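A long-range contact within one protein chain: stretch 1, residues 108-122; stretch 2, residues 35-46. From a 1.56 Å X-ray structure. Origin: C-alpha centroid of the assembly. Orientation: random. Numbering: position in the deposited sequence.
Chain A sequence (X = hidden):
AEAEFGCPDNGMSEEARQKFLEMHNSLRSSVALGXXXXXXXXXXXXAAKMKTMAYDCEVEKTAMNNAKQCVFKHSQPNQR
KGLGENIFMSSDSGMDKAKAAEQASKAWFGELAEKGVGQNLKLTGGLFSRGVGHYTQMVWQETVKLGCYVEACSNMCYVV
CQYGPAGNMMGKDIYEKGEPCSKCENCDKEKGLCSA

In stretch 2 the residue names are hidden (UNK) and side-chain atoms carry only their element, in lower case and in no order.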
# COMPACT_ATOMS: atom_id res chain seq x y z
N TRP A 108 -6.66 -5.02 1.16
CA TRP A 108 -5.26 -5.13 1.61
C TRP A 108 -5.14 -4.69 3.05
O TRP A 108 -4.54 -5.37 3.89
CB TRP A 108 -4.32 -4.30 0.74
CG TRP A 108 -4.27 -4.79 -0.72
CD1 TRP A 108 -4.46 -6.07 -1.17
CD2 TRP A 108 -3.99 -3.99 -1.86
NE1 TRP A 108 -4.36 -6.10 -2.56
CE2 TRP A 108 -4.09 -4.83 -3.00
CE3 TRP A 108 -3.72 -2.60 -2.05
CZ2 TRP A 108 -3.85 -4.36 -4.28
CZ3 TRP A 108 -3.50 -2.14 -3.34
CH2 TRP A 108 -3.59 -3.03 -4.45
N PHE A 109 -5.66 -3.50 3.33
CA PHE A 109 -5.53 -2.94 4.67
C PHE A 109 -6.29 -3.78 5.68
O PHE A 109 -5.89 -3.85 6.84
CB PHE A 109 -6.04 -1.51 4.67
CG PHE A 109 -5.77 -0.82 5.98
CD1 PHE A 109 -4.52 -0.23 6.22
CD2 PHE A 109 -6.76 -0.77 6.95
CE1 PHE A 109 -4.28 0.41 7.42
CE2 PHE A 109 -6.49 -0.15 8.18
CZ PHE A 109 -5.27 0.44 8.41
N GLY A 110 -7.35 -4.45 5.23
CA GLY A 110 -8.22 -5.20 6.14
C GLY A 110 -7.56 -6.39 6.82
O GLY A 110 -8.08 -6.87 7.82
N GLU A 111 -6.40 -6.81 6.31
CA GLU A 111 -5.57 -7.87 6.93
C GLU A 111 -5.25 -7.55 8.40
O GLU A 111 -5.17 -8.47 9.23
CB GLU A 111 -4.31 -8.09 6.09
CG GLU A 111 -4.70 -8.70 4.74
CD GLU A 111 -3.55 -8.94 3.80
OE1 GLU A 111 -2.45 -8.40 4.06
OE2 GLU A 111 -3.78 -9.70 2.80
N LEU A 112 -5.04 -6.27 8.73
CA LEU A 112 -4.67 -5.92 10.11
C LEU A 112 -5.83 -6.28 11.05
O LEU A 112 -5.62 -6.98 12.04
CB LEU A 112 -4.37 -4.41 10.21
CG LEU A 112 -4.18 -3.86 11.64
CD1 LEU A 112 -2.96 -4.50 12.34
CD2 LEU A 112 -4.08 -2.31 11.56
N ALA A 113 -7.04 -5.84 10.72
CA ALA A 113 -8.20 -6.12 11.59
C ALA A 113 -8.63 -7.58 11.57
O ALA A 113 -9.06 -8.12 12.61
CB ALA A 113 -9.38 -5.25 11.21
N GLU A 114 -8.58 -8.22 10.40
CA GLU A 114 -9.03 -9.62 10.33
C GLU A 114 -8.06 -10.67 10.83
O GLU A 114 -8.50 -11.62 11.54
CB GLU A 114 -9.42 -9.99 8.90
CG GLU A 114 -10.10 -11.38 8.85
CD GLU A 114 -10.30 -11.92 7.44
OE1 GLU A 114 -10.08 -11.17 6.46
OE2 GLU A 114 -10.69 -13.12 7.31
N LYS A 115 -6.79 -10.58 10.43
CA LYS A 115 -5.77 -11.57 10.77
C LYS A 115 -4.96 -11.18 12.01
O LYS A 115 -4.45 -12.08 12.71
CB LYS A 115 -4.82 -11.82 9.61
CG LYS A 115 -5.59 -12.21 8.30
CD LYS A 115 -6.60 -13.30 8.55
CE LYS A 115 -6.94 -14.05 7.25
NZ LYS A 115 -8.10 -15.00 7.45
N GLY A 116 -4.77 -9.88 12.27
CA GLY A 116 -3.97 -9.46 13.42
C GLY A 116 -2.49 -9.38 13.10
O GLY A 116 -1.95 -10.20 12.34
N VAL A 117 -1.82 -8.37 13.65
CA VAL A 117 -0.38 -8.27 13.50
C VAL A 117 0.27 -8.32 14.89
O VAL A 117 1.14 -9.18 15.15
CB VAL A 117 -0.02 -6.95 12.82
CG1 VAL A 117 1.46 -6.66 12.93
CG2 VAL A 117 -0.48 -7.02 11.34
N GLY A 118 -0.17 -7.43 15.77
CA GLY A 118 0.41 -7.39 17.13
C GLY A 118 1.40 -6.28 17.35
O GLY A 118 1.64 -5.45 16.44
N GLN A 119 1.99 -6.24 18.55
CA GLN A 119 2.85 -5.09 18.89
C GLN A 119 4.29 -5.27 18.44
O GLN A 119 5.06 -4.29 18.38
CB GLN A 119 2.85 -4.86 20.41
CG GLN A 119 1.50 -4.55 20.98
CD GLN A 119 0.83 -3.41 20.27
OE1 GLN A 119 1.22 -2.24 20.45
NE2 GLN A 119 -0.17 -3.73 19.44
N ASN A 120 4.68 -6.49 18.08
CA ASN A 120 6.02 -6.71 17.53
C ASN A 120 5.98 -6.60 16.02
O ASN A 120 5.42 -7.48 15.35
CB ASN A 120 6.57 -8.10 17.88
CG ASN A 120 8.02 -8.29 17.44
OD1 ASN A 120 8.57 -7.49 16.68
ND2 ASN A 120 8.66 -9.35 17.97
N LEU A 121 6.62 -5.57 15.50
CA LEU A 121 6.48 -5.26 14.07
C LEU A 121 7.57 -5.84 13.21
O LEU A 121 7.67 -5.52 12.01
CB LEU A 121 6.38 -3.74 13.87
CG LEU A 121 5.24 -3.09 14.64
CD1 LEU A 121 5.25 -1.61 14.28
CD2 LEU A 121 3.89 -3.74 14.28
N LYS A 122 8.40 -6.70 13.80
CA LYS A 122 9.40 -7.45 13.04
C LYS A 122 8.75 -8.40 12.04
O LYS A 122 7.94 -9.27 12.41
CB LYS A 122 10.28 -8.27 13.99
CG LYS A 122 11.51 -8.89 13.35
CD LYS A 122 12.28 -9.69 14.39
CE LYS A 122 13.56 -10.24 13.83
NZ LYS A 122 13.26 -11.44 13.02
N UNK A 35 -4.79 4.78 15.68
CA UNK A 35 -6.24 4.75 15.55
C UNK A 35 -6.74 3.50 14.82
O UNK A 35 -7.93 3.33 14.63
c UNK A 35 -6.38 7.29 15.39
c UNK A 35 -6.70 5.95 14.74
n UNK A 35 -6.89 9.62 15.11
o UNK A 35 -7.31 8.24 13.45
c UNK A 35 -6.92 8.43 14.57
N UNK A 36 -5.82 2.61 14.42
CA UNK A 36 -6.21 1.43 13.62
C UNK A 36 -6.38 0.17 14.43
O UNK A 36 -5.40 -0.31 15.04
c UNK A 36 -5.16 1.17 12.49
N UNK A 37 -7.58 -0.42 14.41
CA UNK A 37 -7.83 -1.65 15.17
C UNK A 37 -6.99 -2.80 14.66
O UNK A 37 -6.85 -3.00 13.44
c UNK A 37 -9.67 -3.14 16.08
c UNK A 37 -9.32 -2.03 15.09
n UNK A 37 -8.83 -4.90 18.62
c UNK A 37 -9.74 -3.72 18.58
c UNK A 37 -9.41 -2.66 17.52
N UNK A 38 -6.42 -3.58 15.58
CA UNK A 38 -5.60 -4.72 15.22
C UNK A 38 -6.33 -5.98 15.71
O UNK A 38 -6.79 -6.03 16.87
c UNK A 38 -4.26 -4.53 15.96
o UNK A 38 -3.56 -6.69 15.20
o UNK A 38 -2.02 -5.25 15.79
c UNK A 38 -3.21 -5.57 15.61
N UNK A 39 -6.51 -6.96 14.82
CA UNK A 39 -7.19 -8.22 15.21
C UNK A 39 -6.45 -8.99 16.30
O UNK A 39 -7.08 -9.86 16.94
N UNK A 40 -5.17 -8.68 16.52
CA UNK A 40 -4.39 -9.30 17.63
C UNK A 40 -4.79 -8.75 18.99
O UNK A 40 -4.40 -9.32 20.03
c UNK A 40 -2.89 -9.12 17.42
N UNK A 41 -5.52 -7.63 18.98
CA UNK A 41 -5.92 -6.94 20.22
C UNK A 41 -5.50 -5.48 20.24
O UNK A 41 -4.42 -5.12 19.74
N UNK A 42 -6.32 -4.63 20.84
CA UNK A 42 -5.98 -3.21 20.86
C UNK A 42 -5.84 -2.66 19.46
O UNK A 42 -6.45 -3.20 18.49
N UNK A 43 -5.08 -1.58 19.36
CA UNK A 43 -4.80 -0.98 18.07
C UNK A 43 -3.36 -1.23 17.63
O UNK A 43 -2.48 -1.54 18.45
c UNK A 43 -5.05 0.53 18.15
o UNK A 43 -7.39 -0.02 18.30
c UNK A 43 -6.53 0.87 18.26
n UNK A 43 -6.85 2.18 18.36
N UNK A 44 -3.07 -1.00 16.36
CA UNK A 44 -1.66 -1.02 15.94
C UNK A 44 -0.87 0.06 16.70
O UNK A 44 -1.42 1.11 17.08
c UNK A 44 -1.57 -0.82 14.41
N UNK A 45 0.41 -0.20 16.98
CA UNK A 45 1.15 0.86 17.67
C UNK A 45 1.36 2.14 16.89
O UNK A 45 1.48 2.11 15.67
c UNK A 45 1.19 -1.43 16.79
c UNK A 45 2.58 -1.02 17.19
c UNK A 45 2.53 0.25 17.94
N UNK A 46 1.52 3.24 17.63
CA UNK A 46 1.82 4.52 16.98
C UNK A 46 3.19 4.46 16.33
O UNK A 46 4.09 3.74 16.80
c UNK A 46 -1.05 7.06 20.27
n UNK A 46 -1.12 8.08 21.35
c UNK A 46 1.78 5.70 17.97
c UNK A 46 0.39 5.87 18.58
c UNK A 46 0.38 6.93 19.70
O HOH W 1 0.16 -3.90 14.76
O HOH W 2 -1.78 -5.94 19.36

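Position 35 carries three side-chain carbons, the third bonded to one oxygen and one nitrogen. It lies out of reach of stretch 1. This is an amide on a two-carbon arm: Gln35.

Position 36 has a single side-chain carbon, CB. It lies 3.8 Å from Leu112 CD2, and 4.1 Å from Phe109 CZ at the edge of that ring. It is Ala36.

Position 37 has four carbons in a row ending in nitrogen. Its nearest approach to stretch 1 is CB, 5.0 Å from Ala113 CB; the backbone O of 37 is 3.3 Å from Leu112 CG. It is Lys37. Its NZ donates to the backbone O of position 42 at 2.9 Å.

Position 38 has two carbons, the second carrying two oxygens. One side-chain oxygen accepts a 2.9 Å hydrogen bond from Val117 N; the other accepts one of 2.9 Å from Gly118 N. A short carboxylate fits: Asp38. The acceptors are OD1 for Val117 and OD2 for Gly118.

Position 39 has no side-chain atoms. Its N donates to Leu112 O at 2.9 Å, and an ideal CB would sit 2.4 Å from Ala113 O, a clash. It is Gly39.

Position 40 has one carbon, CB, 3.6 Å from Gly118 N. It is Ala40. Its N donates to Asp38 OD1 at 2.9 Å.

Position 41 has no side chain, and its backbone angles call for glycine: Gly41. It closes a type I turn begun at Asp38.

Position 42 is also bare, and positive phi favours glycine: Gly42.

Position 43 has two carbons, the second bearing one oxygen and one nitrogen. Its CB points away, but its backbone O accepts a weak 3.3 Å hydrogen bond from Gln119 NE2. The oxygen and nitrogen make an amide: Asn43.

Position 44 has one carbon, CB, 4.1 Å from Leu112 CD2. It is Ala44.

Position 45 has three carbons closing a ring onto the backbone N, so it is Pro45. Its CG lies 4.0 Å from Leu121 CD1 and 3.7 Å from Gln119 OE1.

Position 46 has four carbons in a row ending in nitrogen, out of reach: Lys46.

The contact centres on Asp38. Its carboxylate binds successive backbone amides just past the helix end, while OD1 also holds the turn. Gly116, with positive phi, leaves room there; a CB would clash with Ala40 N. A water bridges Asp38 OD2 and Gly118 O, and another links Gly41 O to Gln119 NE2. Leu112 packs against Ala36 and Ala44, and Leu121 against Pro45.

Stretch 2, residues 35-46: QAKDGAGGNAPK
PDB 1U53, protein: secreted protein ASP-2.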